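Local coordinates for protein transcriptional regulator, LacI family (Burkholderia phymatum, PDB 2RGY) that probably regulates transcription in response to a small effector, likely a sugar, bound between the two lobes of its periplasmic-binding-protein-like core, at residues Tyr23-Lys28 / Ile242-Leu247; Phe62-Asp67 / His87-Lys92; Ala121-His126 / Asp148-Glu153; Ser203-Phe208 / Ala231-Ala236. All coordinates share one frame; numbering follows the deposited sequence.

Contact 1 of 4, residues Tyr23-Lys28 / Ile242-Leu247; sequences YGTILK and IPTAEL
The methyl groups of Thr25 and Thr244 carry the apolar part of this contact. Thr25 CG2 rests on the first turn of the facing helix, 3.9 Å from Ala245 CA, and is equally close to Ala245 CB. Beside it, Thr25 CG2 and Thr244 CG2 meet methyl against methyl at 4.0 Å. Thr244 CG2 also lies 4.0 Å from Ile26 CG1, the two side chains crossing at a slant, so it is flanked by two consecutive residues of helix 21-36. These segments stand 214 residues apart in the chain, and their meeting reflects the periplasmic-binding-protein fold: strand 238-241 belongs to one lobe, and residues 242-243 then lead into helix 244-260, which packs on a helix of the other. An inverse gamma turn centred on Pro243 makes the bend, with Thr244 N bonded to Ile242 O at 2.7 Å, and Pro243 is the N-cap. The polar interactions stay within each side. With chi1 at -58°, Thr25 sends its methyl away from the backbone N and toward Ala245, while OG1 stays beside that N and hydrogen-bonds Ser21 O one turn earlier. Phe19 of the second subunit also packs on Thr25.

Contact 2 of 4, residues Phe62-Asp67 / His87-Lys92; sequences FLIGRD and HRMHPK
The imidazole of His90 is met obliquely by Ile64 CG2, and Lys92 C lies in the ring plane at one edge. Its NE2 is hydrogen-bonded to Cys68 O, just beyond the 62-67 segment, which helps fix the rotation of the ring. A second imidazole, that of His87, has Pro91 CA 4.0 Å above one face, offset toward the rim, and meets Phe100 edge to face; it belongs to the same turn of chain but does not touch 62-67.

The contact itself centres on Ile64. Its CD1 lies 3.8 Å from His90 CB and 3.9 Å from Met89 CB, so the end of the isoleucine rests against two neighbouring beta carbons; Ile64 CG1 adds a 3.9 Å approach to His90 CB. Ile64 and His90 pass each other in opposite directions, whereas Met89, a selenomethionine, crosses Ile64 at about a right angle. Both segments are helix ends: Asp67 closes the first with a Schellman motif at positive phi (64°), and His90 leaves helical geometry at the second.

Helices 52-65 and 80-89 precede strands 70-73 and 93-96 in successive beta-alpha-beta units of the five-stranded parallel sheet, and the contact joins their C-terminal ends at the surface. Lys92, just before strand 93-96, is joined by backbone hydrogen bonding to Val71 of strand 70-73. Leu63 faces Val42 and Ala44 of strand 40-44, while Phe62 stacks on His40 of the second subunit.

Contact 3 of 4, residues Ala121-His126 / Asp148-Glu153; sequences ATLIEH and DGFFDE
Ala121 and Glu153 mark the nearest backbone approach, their CA atoms 6.8 Å apart, where the short segments of two helices run in roughly the same direction at 29° with axes 10.6 Å from each other. Glu153 lies along the turn that carries Ala121. Its CG points away from its own backbone N (chi1 -177°) and the chain then bends at chi2, which sets Glu153 CG 3.9 Å from Ala121 N and Glu153 OE2 4.0 Å from Ala121 CB. The carboxylate is held from elsewhere: OE1 forms a salt bridge with Arg156, which probably offsets the charge of Glu153 and so eases the closeness of Glu125, whose OE2 is 6.1 Å from Glu153 OE2. One turn on, Ile124 CD1 approaches the backbone of the same glutamate, 4.3 Å from Glu153 O.

Deeper in, Leu123 CD1 comes up to the edge of the Phe150 ring, close to its plane, at 4.4 Å from Phe150 CE1. On another part of its rim, Phe150 CD2 sits 3.8 Å above the plane of the Phe151 ring, over its centre. Phe150 is further held by stacking on Phe194.

Helices 112-125 and 141-155 precede and follow strand 131-135 and lie side by side in the helix layer on one face of the mainly parallel sheet, in an alpha/beta lobe of the periplasmic-binding-protein type. Leu123 and Phe150 face inward, onto Leu131 and Val133 of that strand, and Leu123 continues onto Ile222 of strand 220-223; Ala121, Ile124 and Glu153 lie on the partly exposed outer side of the groove between the helices.

Contact 4 of 4, residues Ser203-Phe208 / Ala231-Ala236; sequences SALARF and AYAAPA
Leu205 reaches Ala233 and Pro235 with its two methyl branches because its CG stands opposite the carbonyl carbon (chi1 -66°) and CD1 then extends in line with the chain (chi2 -177°). The leucine thereby projects from helix 198-210 into a bend of the opposing loop, whose Ala234-Pro235 peptide bond is cis. Leu205 CD1 does most of the touching: it lies 4.1 Å from Ala233 CB and 3.9 Å from Pro235 O, and is also 4.1 Å from Ala234 O. The proline ring is met by Leu205 CD2, 4.3 Å from Pro235 CD. The segments approach loosely at the backbone, with 7.3 Å between Leu205 CA and Ala234 CA, so this one side chain spans the gap.

In the fold, helix 198-210 is the crossover of a beta-alpha-beta unit that links the parallel strands 192-195 and 220-223, while residues 231-236 belong to the connection from strand 220-223 to strand 238-241. Leu205 also packs on Val215 and Val221, and is buried between the helix, the sheet and the loop. The dimer partner comes close here: Gln209 of the second subunit packs on Pro235, and Tyr232 of that subunit packs on Ser203 and Ala206.

Methyls and a proline ring meet without directional bonds; Pro235 O is directed at a methyl, and the Ala234 carbonyl points past it. Across these segments the loop is thus positioned by shape and by exclusion of water more than by polar pairing.

Contact 4 is the buried member of the set, contacts 1 and 3 are partly buried, and contact 2 lies at the surface. Contacts 2 and 3 each join two helices within one lobe, and contact 4 sets a helix against a loop; contact 1, which encloses the other three along the chain, pairs helices that come from distant parts of it. Contacts 2 and 3 fall on opposite sides of the chain's centre, 41 Å apart between centres. None is joined by a hydrogen bond between its segments; contacts 1, 2 and 4 meet mainly through aliphatic carbons, whereas contact 3 adds an aromatic edge and a salt-bridged carboxylate. Contacts 1, 2 and 4 also touch the second subunit; contact 3 does not.

Contact 1 of 4, residues Tyr23-Lys28 / Ile242-Leu247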
loop_
_atom_site.group_PDB
_atom_site.type_symbol
_atom_site.label_atom_id
_atom_site.label_comp_id
_atom_site.label_asym_id
_atom_site.label_seq_id
_atom_site.Cartn_x
_atom_site.Cartn_y
_atom_site.Cartn_z
ATOM N N TYR A 23 2.876 -6.496 -1.041
ATOM C CA TYR A 23 1.779 -7.207 -1.674
ATOM C C TYR A 23 1.334 -6.484 -2.935
ATOM O O TYR A 23 0.870 -7.117 -3.876
ATOM C CB TYR A 23 0.624 -7.386 -0.693
ATOM C CG TYR A 23 1.007 -8.317 0.434
ATOM C CD1 TYR A 23 1.272 -9.661 0.185
ATOM C CD2 TYR A 23 1.183 -7.840 1.728
ATOM C CE1 TYR A 23 1.715 -10.511 1.199
ATOM C CE2 TYR A 23 1.624 -8.677 2.753
ATOM C CZ TYR A 23 1.888 -10.014 2.477
ATOM O OH TYR A 23 2.339 -10.850 3.479
ATOM N N GLY A 24 1.484 -5.163 -2.959
ATOM C CA GLY A 24 1.117 -4.414 -4.147
ATOM C C GLY A 24 1.994 -4.842 -5.312
ATOM O O GLY A 24 1.538 -4.930 -6.453
ATOM N N THR A 25 3.263 -5.111 -5.023
ATOM C CA THR A 25 4.217 -5.540 -6.046
ATOM C C THR A 25 3.800 -6.877 -6.650
ATOM O O THR A 25 3.872 -7.083 -7.860
ATOM C CB THR A 25 5.627 -5.700 -5.441
ATOM O OG1 THR A 25 6.033 -4.448 -4.872
ATOM C CG2 THR A 25 6.629 -6.125 -6.511
ATOM N N ILE A 26 3.366 -7.785 -5.785
ATOM C CA ILE A 26 2.936 -9.106 -6.211
ATOM C C ILE A 26 1.691 -8.985 -7.077
ATOM O O ILE A 26 1.589 -9.645 -8.108
ATOM C CB ILE A 26 2.648 -9.984 -4.986
ATOM C CG1 ILE A 26 3.939 -10.170 -4.190
ATOM C CG2 ILE A 26 2.090 -11.329 -5.405
ATOM C CD1 ILE A 26 3.734 -10.841 -2.861
ATOM N N LEU A 27 0.760 -8.131 -6.664
ATOM C CA LEU A 27 -0.470 -7.922 -7.420
ATOM C C LEU A 27 -0.147 -7.313 -8.780
ATOM O O LEU A 27 -0.664 -7.751 -9.811
ATOM C CB LEU A 27 -1.417 -6.975 -6.671
ATOM C CG LEU A 27 -1.814 -7.345 -5.239
ATOM C CD1 LEU A 27 -2.642 -6.226 -4.651
ATOM C CD2 LEU A 27 -2.590 -8.654 -5.231
ATOM N N LYS A 28 0.705 -6.294 -8.781
ATOM C CA LYS A 28 1.062 -5.626 -10.024
ATOM C C LYS A 28 1.709 -6.573 -11.030
ATOM O O LYS A 28 1.273 -6.638 -12.174
ATOM C CB LYS A 28 1.994 -4.442 -9.743
ATOM C CG LYS A 28 2.451 -3.675 -10.987
ATOM C CD LYS A 28 3.400 -2.530 -10.592
ATOM C CE LYS A 28 4.061 -1.869 -11.809
ATOM N NZ LYS A 28 5.108 -0.855 -11.409
ATOM N N ILE A 242 14.928 -7.331 -1.228
ATOM C CA ILE A 242 14.453 -8.650 -1.655
ATOM C C ILE A 242 13.891 -8.528 -3.076
ATOM O O ILE A 242 13.049 -7.669 -3.336
ATOM C CB ILE A 242 13.327 -9.155 -0.719
ATOM C CG1 ILE A 242 13.875 -9.360 0.697
ATOM C CG2 ILE A 242 12.735 -10.446 -1.262
ATOM C CD1 ILE A 242 15.012 -10.391 0.777
ATOM N N PRO A 243 14.331 -9.401 -4.004
ATOM C CA PRO A 243 13.867 -9.365 -5.397
ATOM C C PRO A 243 12.459 -9.920 -5.561
ATOM O O PRO A 243 12.254 -10.936 -6.214
ATOM C CB PRO A 243 14.911 -10.211 -6.117
ATOM C CG PRO A 243 15.127 -11.310 -5.133
ATOM C CD PRO A 243 15.188 -10.578 -3.781
ATOM N N THR A 244 11.493 -9.225 -4.981
ATOM C CA THR A 244 10.101 -9.643 -5.025
ATOM C C THR A 244 9.457 -9.554 -6.402
ATOM O O THR A 244 8.720 -10.455 -6.797
ATOM C CB THR A 244 9.278 -8.823 -4.018
ATOM O OG1 THR A 244 9.717 -9.150 -2.693
ATOM C CG2 THR A 244 7.788 -9.122 -4.154
ATOM N N ALA A 245 9.725 -8.477 -7.128
ATOM C CA ALA A 245 9.152 -8.316 -8.461
ATOM C C ALA A 245 9.650 -9.413 -9.403
ATOM O O ALA A 245 8.866 -9.993 -10.155
ATOM C CB ALA A 245 9.498 -6.948 -9.023
ATOM N N GLU A 246 10.950 -9.702 -9.349
ATOM C CA GLU A 246 11.548 -10.724 -10.209
ATOM C C GLU A 246 11.041 -12.133 -9.923
ATOM O O GLU A 246 10.720 -12.876 -10.845
ATOM C CB GLU A 246 13.078 -10.713 -10.088
ATOM C CG GLU A 246 13.751 -9.431 -10.559
ATOM C CD GLU A 246 14.062 -8.488 -9.405
ATOM O OE1 GLU A 246 13.115 -8.038 -8.724
ATOM O OE2 GLU A 246 15.260 -8.208 -9.172
ATOM N N LEU A 247 10.978 -12.505 -8.650
ATOM C CA LEU A 247 10.507 -13.839 -8.299
ATOM C C LEU A 247 9.038 -14.003 -8.671
ATOM O O LEU A 247 8.629 -15.064 -9.147
ATOM C CB LEU A 247 10.726 -14.110 -6.805
ATOM C CG LEU A 247 12.187 -14.409 -6.424
ATOM C CD1 LEU A 247 12.344 -14.465 -4.910
ATOM C CD2 LEU A 247 12.626 -15.732 -7.056
#

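Contact 2 of 4, residues Phe62-Asp67 / His87-Lys92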
loop_
_atom_site.group_PDB
_atom_site.type_symbol
_atom_site.label_atom_id
_atom_site.label_comp_id
_atom_site.label_asym_id
_atom_site.label_seq_id
_atom_site.Cartn_x
_atom_site.Cartn_y
_atom_site.Cartn_z
ATOM N N PHE A 62 -11.979 -21.057 -2.453
ATOM C CA PHE A 62 -12.952 -20.229 -3.162
ATOM C C PHE A 62 -12.455 -19.939 -4.586
ATOM O O PHE A 62 -13.245 -19.830 -5.520
ATOM C CB PHE A 62 -13.143 -18.912 -2.402
ATOM C CG PHE A 62 -14.186 -18.004 -2.989
ATOM C CD1 PHE A 62 -15.493 -18.453 -3.174
ATOM C CD2 PHE A 62 -13.874 -16.674 -3.316
ATOM C CE1 PHE A 62 -16.491 -17.599 -3.675
ATOM C CE2 PHE A 62 -14.860 -15.803 -3.816
ATOM C CZ PHE A 62 -16.178 -16.269 -3.999
ATOM N N LEU A 63 -11.141 -19.804 -4.741
ATOM C CA LEU A 63 -10.546 -19.553 -6.048
ATOM C C LEU A 63 -10.602 -20.840 -6.865
ATOM O O LEU A 63 -10.946 -20.832 -8.050
ATOM C CB LEU A 63 -9.083 -19.110 -5.899
ATOM C CG LEU A 63 -8.807 -17.722 -5.305
ATOM C CD1 LEU A 63 -7.305 -17.542 -5.106
ATOM C CD2 LEU A 63 -9.361 -16.639 -6.226
ATOM N N ILE A 64 -10.256 -21.947 -6.216
ATOM C CA ILE A 64 -10.259 -23.259 -6.860
ATOM C C ILE A 64 -11.672 -23.620 -7.298
ATOM O O ILE A 64 -11.875 -24.222 -8.345
ATOM C CB ILE A 64 -9.734 -24.356 -5.895
ATOM C CG1 ILE A 64 -8.251 -24.139 -5.611
ATOM C CG2 ILE A 64 -9.942 -25.738 -6.503
ATOM C CD1 ILE A 64 -7.656 -25.169 -4.686
ATOM N N GLY A 65 -12.653 -23.239 -6.485
ATOM C CA GLY A 65 -14.035 -23.537 -6.815
ATOM C C GLY A 65 -14.515 -22.819 -8.064
ATOM O O GLY A 65 -15.412 -23.302 -8.747
ATOM N N ARG A 66 -13.924 -21.666 -8.367
ATOM C CA ARG A 66 -14.311 -20.897 -9.550
ATOM C C ARG A 66 -13.665 -21.453 -10.818
ATOM O O ARG A 66 -13.917 -20.970 -11.921
ATOM C CB ARG A 66 -13.909 -19.426 -9.394
ATOM C CG ARG A 66 -14.470 -18.515 -10.493
ATOM C CD ARG A 66 -15.991 -18.597 -10.540
ATOM N NE ARG A 66 -16.589 -17.967 -11.718
ATOM C CZ ARG A 66 -16.551 -18.476 -12.944
ATOM N NH1 ARG A 66 -15.936 -19.621 -13.169
ATOM N NH2 ARG A 66 -17.161 -17.859 -13.939
ATOM N N ASP A 67 -12.836 -22.476 -10.648
ATOM C CA ASP A 67 -12.124 -23.109 -11.754
ATOM C C ASP A 67 -11.130 -22.199 -12.457
ATOM O O ASP A 67 -11.098 -22.124 -13.693
ATOM C CB ASP A 67 -13.098 -23.683 -12.779
ATOM C CG ASP A 67 -13.694 -24.996 -12.328
ATOM O OD1 ASP A 67 -12.909 -25.893 -11.951
ATOM O OD2 ASP A 67 -14.938 -25.127 -12.355
ATOM N N HIS A 87 -2.814 -28.311 -3.171
ATOM C CA HIS A 87 -2.191 -28.735 -4.415
ATOM C C HIS A 87 -2.872 -29.951 -5.039
ATOM O O HIS A 87 -2.960 -30.044 -6.265
ATOM C CB HIS A 87 -0.712 -29.036 -4.210
ATOM C CG HIS A 87 0.060 -29.097 -5.487
ATOM N ND1 HIS A 87 0.282 -27.988 -6.275
ATOM C CD2 HIS A 87 0.652 -30.135 -6.125
ATOM C CE1 HIS A 87 0.981 -28.337 -7.339
ATOM N NE2 HIS A 87 1.218 -29.635 -7.270
ATOM N N ARG A 88 -3.352 -30.887 -4.221
ATOM C CA ARG A 88 -4.029 -32.046 -4.803
ATOM C C ARG A 88 -5.429 -31.668 -5.286
ATOM O O ARG A 88 -6.018 -32.360 -6.124
ATOM C CB ARG A 88 -4.104 -33.202 -3.808
ATOM C CG ARG A 88 -4.711 -32.857 -2.476
ATOM C CD ARG A 88 -5.235 -34.125 -1.812
ATOM N NE ARG A 88 -6.589 -34.431 -2.270
ATOM C CZ ARG A 88 -7.634 -33.634 -2.048
ATOM N NH1 ARG A 88 -7.470 -32.490 -1.377
ATOM N NH2 ARG A 88 -8.841 -33.974 -2.490
HETATM N N MSE A 89 -5.959 -30.567 -4.758
HETATM C CA MSE A 89 -7.272 -30.077 -5.177
HETATM C C MSE A 89 -7.127 -29.364 -6.522
HETATM O O MSE A 89 -8.061 -29.307 -7.318
HETATM C CB MSE A 89 -7.832 -29.076 -4.162
HETATM C CG MSE A 89 -8.548 -29.689 -2.977
HETATM SE SE MSE A 89 -9.058 -28.456 -1.746
HETATM C CE MSE A 89 -10.559 -27.786 -2.504
ATOM N N HIS A 90 -5.946 -28.811 -6.764
ATOM C CA HIS A 90 -5.689 -28.082 -8.000
ATOM C C HIS A 90 -4.192 -28.150 -8.279
ATOM O O HIS A 90 -3.417 -27.355 -7.746
ATOM C CB HIS A 90 -6.144 -26.627 -7.814
ATOM C CG HIS A 90 -6.246 -25.857 -9.093
ATOM N ND1 HIS A 90 -5.139 -25.429 -9.796
ATOM C CD2 HIS A 90 -7.322 -25.458 -9.806
ATOM C CE1 HIS A 90 -5.532 -24.797 -10.887
ATOM N NE2 HIS A 90 -6.852 -24.800 -10.917
ATOM N N PRO A 91 -3.764 -29.102 -9.120
ATOM C CA PRO A 91 -2.340 -29.251 -9.441
ATOM C C PRO A 91 -1.637 -28.053 -10.098
ATOM O O PRO A 91 -0.415 -27.957 -10.040
ATOM C CB PRO A 91 -2.313 -30.499 -10.329
ATOM C CG PRO A 91 -3.487 -31.298 -9.824
ATOM C CD PRO A 91 -4.540 -30.216 -9.690
ATOM N N LYS A 92 -2.381 -27.143 -10.719
ATOM C CA LYS A 92 -1.754 -25.987 -11.354
ATOM C C LYS A 92 -1.726 -24.779 -10.422
ATOM O O LYS A 92 -2.524 -23.853 -10.548
ATOM C CB LYS A 92 -2.467 -25.654 -12.666
ATOM C CG LYS A 92 -2.149 -26.663 -13.753
ATOM C CD LYS A 92 -2.783 -26.315 -15.091
ATOM C CE LYS A 92 -2.430 -27.387 -16.129
ATOM N NZ LYS A 92 -3.040 -27.157 -17.491
#

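Contact 3 of 4, residues Ala121-His126 / Asp148-Glu153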
loop_
_atom_site.group_PDB
_atom_site.type_symbol
_atom_site.label_atom_id
_atom_site.label_comp_id
_atom_site.label_asym_id
_atom_site.label_seq_id
_atom_site.Cartn_x
_atom_site.Cartn_y
_atom_site.Cartn_z
ATOM N N ALA A 121 25.135 -8.077 9.395
ATOM C CA ALA A 121 26.437 -7.566 8.978
ATOM C C ALA A 121 26.443 -6.058 8.817
ATOM O O ALA A 121 27.441 -5.403 9.115
ATOM C CB ALA A 121 26.869 -8.225 7.678
ATOM N N THR A 122 25.337 -5.505 8.330
ATOM C CA THR A 122 25.248 -4.064 8.157
ATOM C C THR A 122 25.414 -3.421 9.532
ATOM O O THR A 122 26.256 -2.545 9.723
ATOM C CB THR A 122 23.883 -3.631 7.566
ATOM O OG1 THR A 122 23.642 -4.320 6.335
ATOM C CG2 THR A 122 23.879 -2.135 7.299
ATOM N N LEU A 123 24.623 -3.876 10.496
ATOM C CA LEU A 123 24.686 -3.338 11.848
ATOM C C LEU A 123 26.049 -3.560 12.504
ATOM O O LEU A 123 26.651 -2.634 13.043
ATOM C CB LEU A 123 23.594 -3.963 12.716
ATOM C CG LEU A 123 22.162 -3.603 12.301
ATOM C CD1 LEU A 123 21.150 -4.361 13.155
ATOM C CD2 LEU A 123 21.963 -2.097 12.432
ATOM N N ILE A 124 26.535 -4.788 12.460
ATOM C CA ILE A 124 27.808 -5.079 13.080
ATOM C C ILE A 124 28.956 -4.304 12.450
ATOM O O ILE A 124 29.827 -3.815 13.156
ATOM C CB ILE A 124 28.102 -6.586 13.053
ATOM C CG1 ILE A 124 27.174 -7.290 14.054
ATOM C CG2 ILE A 124 29.566 -6.844 13.430
ATOM C CD1 ILE A 124 27.028 -8.769 13.826
ATOM N N GLU A 125 28.944 -4.164 11.130
ATOM C CA GLU A 125 30.003 -3.438 10.444
ATOM C C GLU A 125 30.007 -1.962 10.826
ATOM O O GLU A 125 31.015 -1.270 10.661
ATOM C CB GLU A 125 29.855 -3.600 8.931
ATOM C CG GLU A 125 30.158 -5.030 8.465
ATOM C CD GLU A 125 29.987 -5.222 6.974
ATOM O OE1 GLU A 125 29.493 -4.291 6.299
ATOM O OE2 GLU A 125 30.342 -6.312 6.467
ATOM N N HIS A 126 28.879 -1.484 11.343
ATOM C CA HIS A 126 28.782 -0.095 11.754
ATOM C C HIS A 126 29.097 0.063 13.238
ATOM O O HIS A 126 28.739 1.062 13.858
ATOM C CB HIS A 126 27.395 0.458 11.406
ATOM C CG HIS A 126 27.258 0.835 9.964
ATOM N ND1 HIS A 126 27.571 2.092 9.492
ATOM C CD2 HIS A 126 26.926 0.098 8.880
ATOM C CE1 HIS A 126 27.439 2.112 8.179
ATOM N NE2 HIS A 126 27.050 0.914 7.781
ATOM N N ASP A 148 17.334 -16.857 11.469
ATOM C CA ASP A 148 18.429 -17.814 11.524
ATOM C C ASP A 148 19.693 -17.195 10.931
ATOM O O ASP A 148 20.753 -17.237 11.550
ATOM C CB ASP A 148 18.054 -19.085 10.768
ATOM C CG ASP A 148 17.181 -20.014 11.590
ATOM O OD1 ASP A 148 16.652 -19.590 12.650
ATOM O OD2 ASP A 148 17.019 -21.178 11.169
ATOM N N GLY A 149 19.569 -16.623 9.735
ATOM C CA GLY A 149 20.706 -15.991 9.086
ATOM C C GLY A 149 21.229 -14.825 9.902
ATOM O O GLY A 149 22.439 -14.604 9.996
ATOM N N PHE A 150 20.315 -14.067 10.489
ATOM C CA PHE A 150 20.699 -12.929 11.313
ATOM C C PHE A 150 21.570 -13.413 12.475
ATOM O O PHE A 150 22.658 -12.890 12.710
ATOM C CB PHE A 150 19.448 -12.253 11.871
ATOM C CG PHE A 150 19.735 -11.053 12.720
ATOM C CD1 PHE A 150 20.063 -9.830 12.136
ATOM C CD2 PHE A 150 19.646 -11.133 14.109
ATOM C CE1 PHE A 150 20.292 -8.694 12.928
ATOM C CE2 PHE A 150 19.872 -10.011 14.908
ATOM C CZ PHE A 150 20.193 -8.787 14.315
ATOM N N PHE A 151 21.084 -14.422 13.191
ATOM C CA PHE A 151 21.811 -14.941 14.333
ATOM C C PHE A 151 23.054 -15.753 14.019
ATOM O O PHE A 151 23.918 -15.892 14.881
ATOM C CB PHE A 151 20.860 -15.713 15.236
ATOM C CG PHE A 151 19.891 -14.824 15.961
ATOM C CD1 PHE A 151 20.354 -13.917 16.914
ATOM C CD2 PHE A 151 18.527 -14.862 15.671
ATOM C CE1 PHE A 151 19.472 -13.046 17.578
ATOM C CE2 PHE A 151 17.624 -14.003 16.321
ATOM C CZ PHE A 151 18.099 -13.090 17.278
ATOM N N ASP A 152 23.153 -16.291 12.802
ATOM C CA ASP A 152 24.351 -17.035 12.426
ATOM C C ASP A 152 25.469 -16.002 12.370
ATOM O O ASP A 152 26.542 -16.208 12.923
ATOM C CB ASP A 152 24.225 -17.682 11.040
ATOM C CG ASP A 152 23.321 -18.900 11.029
ATOM O OD1 ASP A 152 23.095 -19.502 12.100
ATOM O OD2 ASP A 152 22.845 -19.270 9.931
ATOM N N GLU A 153 25.200 -14.886 11.700
ATOM C CA GLU A 153 26.176 -13.807 11.560
ATOM C C GLU A 153 26.582 -13.258 12.930
ATOM O O GLU A 153 27.758 -12.956 13.163
ATOM C CB GLU A 153 25.589 -12.693 10.699
ATOM C CG GLU A 153 26.528 -11.530 10.414
ATOM C CD GLU A 153 27.718 -11.919 9.551
ATOM O OE1 GLU A 153 27.618 -12.906 8.782
ATOM O OE2 GLU A 153 28.755 -11.223 9.627
#

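Contact 4 of 4, residues Ser203-Phe208 / Ala231-Ala236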
loop_
_atom_site.group_PDB
_atom_site.type_symbol
_atom_site.label_atom_id
_atom_site.label_comp_id
_atom_site.label_asym_id
_atom_site.label_seq_id
_atom_site.Cartn_x
_atom_site.Cartn_y
_atom_site.Cartn_z
ATOM N N SER A 203 7.075 1.908 11.764
ATOM C CA SER A 203 6.384 2.160 13.030
ATOM C C SER A 203 7.412 2.396 14.145
ATOM O O SER A 203 7.172 3.169 15.065
ATOM C CB SER A 203 5.483 0.975 13.413
ATOM O OG SER A 203 4.343 0.895 12.569
ATOM N N ALA A 204 8.559 1.723 14.060
ATOM C CA ALA A 204 9.601 1.897 15.069
ATOM C C ALA A 204 10.132 3.325 14.993
ATOM O O ALA A 204 10.376 3.971 16.019
ATOM C CB ALA A 204 10.729 0.905 14.843
ATOM N N LEU A 205 10.305 3.811 13.768
ATOM C CA LEU A 205 10.778 5.162 13.533
ATOM C C LEU A 205 9.742 6.141 14.062
ATOM O O LEU A 205 10.082 7.249 14.478
ATOM C CB LEU A 205 10.985 5.409 12.036
ATOM C CG LEU A 205 12.101 4.604 11.359
ATOM C CD1 LEU A 205 12.214 5.021 9.895
ATOM C CD2 LEU A 205 13.409 4.844 12.078
ATOM N N ALA A 206 8.477 5.723 14.037
ATOM C CA ALA A 206 7.383 6.566 14.502
ATOM C C ALA A 206 7.476 6.762 15.999
ATOM O O ALA A 206 7.354 7.879 16.485
ATOM C CB ALA A 206 6.041 5.950 14.144
ATOM N N ARG A 207 7.693 5.669 16.724
ATOM C CA ARG A 207 7.802 5.707 18.177
ATOM C C ARG A 207 9.035 6.486 18.606
ATOM O O ARG A 207 8.949 7.369 19.447
ATOM C CB ARG A 207 7.862 4.282 18.743
ATOM C CG ARG A 207 7.860 4.215 20.265
ATOM C CD ARG A 207 6.776 5.118 20.838
ATOM N NE ARG A 207 6.658 4.997 22.286
ATOM C CZ ARG A 207 5.958 5.831 23.053
ATOM N NH1 ARG A 207 5.312 6.855 22.516
ATOM N NH2 ARG A 207 5.912 5.644 24.365
ATOM N N PHE A 208 10.180 6.157 18.020
ATOM C CA PHE A 208 11.420 6.847 18.350
ATOM C C PHE A 208 11.281 8.357 18.190
ATOM O O PHE A 208 11.810 9.117 18.991
ATOM C CB PHE A 208 12.559 6.351 17.456
ATOM C CG PHE A 208 12.977 4.932 17.735
ATOM C CD1 PHE A 208 13.828 4.264 16.854
ATOM C CD2 PHE A 208 12.522 4.261 18.876
ATOM C CE1 PHE A 208 14.231 2.952 17.095
ATOM C CE2 PHE A 208 12.919 2.935 19.135
ATOM C CZ PHE A 208 13.779 2.281 18.232
ATOM N N ALA A 231 12.234 4.560 1.005
ATOM C CA ALA A 231 12.983 5.724 0.547
ATOM C C ALA A 231 12.391 7.016 1.080
ATOM O O ALA A 231 13.089 8.016 1.219
ATOM C CB ALA A 231 13.020 5.766 -0.983
ATOM N N TYR A 232 11.102 6.991 1.394
ATOM C CA TYR A 232 10.435 8.186 1.888
ATOM C C TYR A 232 10.113 8.165 3.372
ATOM O O TYR A 232 9.269 8.929 3.843
ATOM C CB TYR A 232 9.175 8.436 1.070
ATOM C CG TYR A 232 9.504 8.547 -0.389
ATOM C CD1 TYR A 232 9.312 7.469 -1.256
ATOM C CD2 TYR A 232 10.075 9.713 -0.898
ATOM C CE1 TYR A 232 9.679 7.556 -2.598
ATOM C CE2 TYR A 232 10.445 9.806 -2.228
ATOM C CZ TYR A 232 10.242 8.730 -3.072
ATOM O OH TYR A 232 10.577 8.858 -4.397
ATOM N N ALA A 233 10.786 7.286 4.103
ATOM C CA ALA A 233 10.601 7.214 5.537
ATOM C C ALA A 233 11.413 8.375 6.097
ATOM O O ALA A 233 12.246 8.958 5.395
ATOM C CB ALA A 233 11.134 5.888 6.079
ATOM N N ALA A 234 11.169 8.722 7.353
ATOM C CA ALA A 234 11.909 9.812 7.974
ATOM C C ALA A 234 12.597 9.282 9.219
ATOM O O ALA A 234 11.960 9.094 10.256
ATOM C CB ALA A 234 10.966 10.948 8.345
ATOM N N PRO A 235 13.915 9.045 9.140
ATOM C CA PRO A 235 14.804 9.237 7.984
ATOM C C PRO A 235 14.673 8.126 6.944
ATOM O O PRO A 235 14.043 7.100 7.207
ATOM C CB PRO A 235 16.180 9.244 8.628
ATOM C CG PRO A 235 16.014 8.204 9.707
ATOM C CD PRO A 235 14.688 8.610 10.317
ATOM N N ALA A 236 15.273 8.328 5.773
ATOM C CA ALA A 236 15.219 7.330 4.706
ATOM C C ALA A 236 15.675 5.992 5.286
ATOM O O ALA A 236 16.770 5.888 5.833
ATOM C CB ALA A 236 16.112 7.746 3.547
#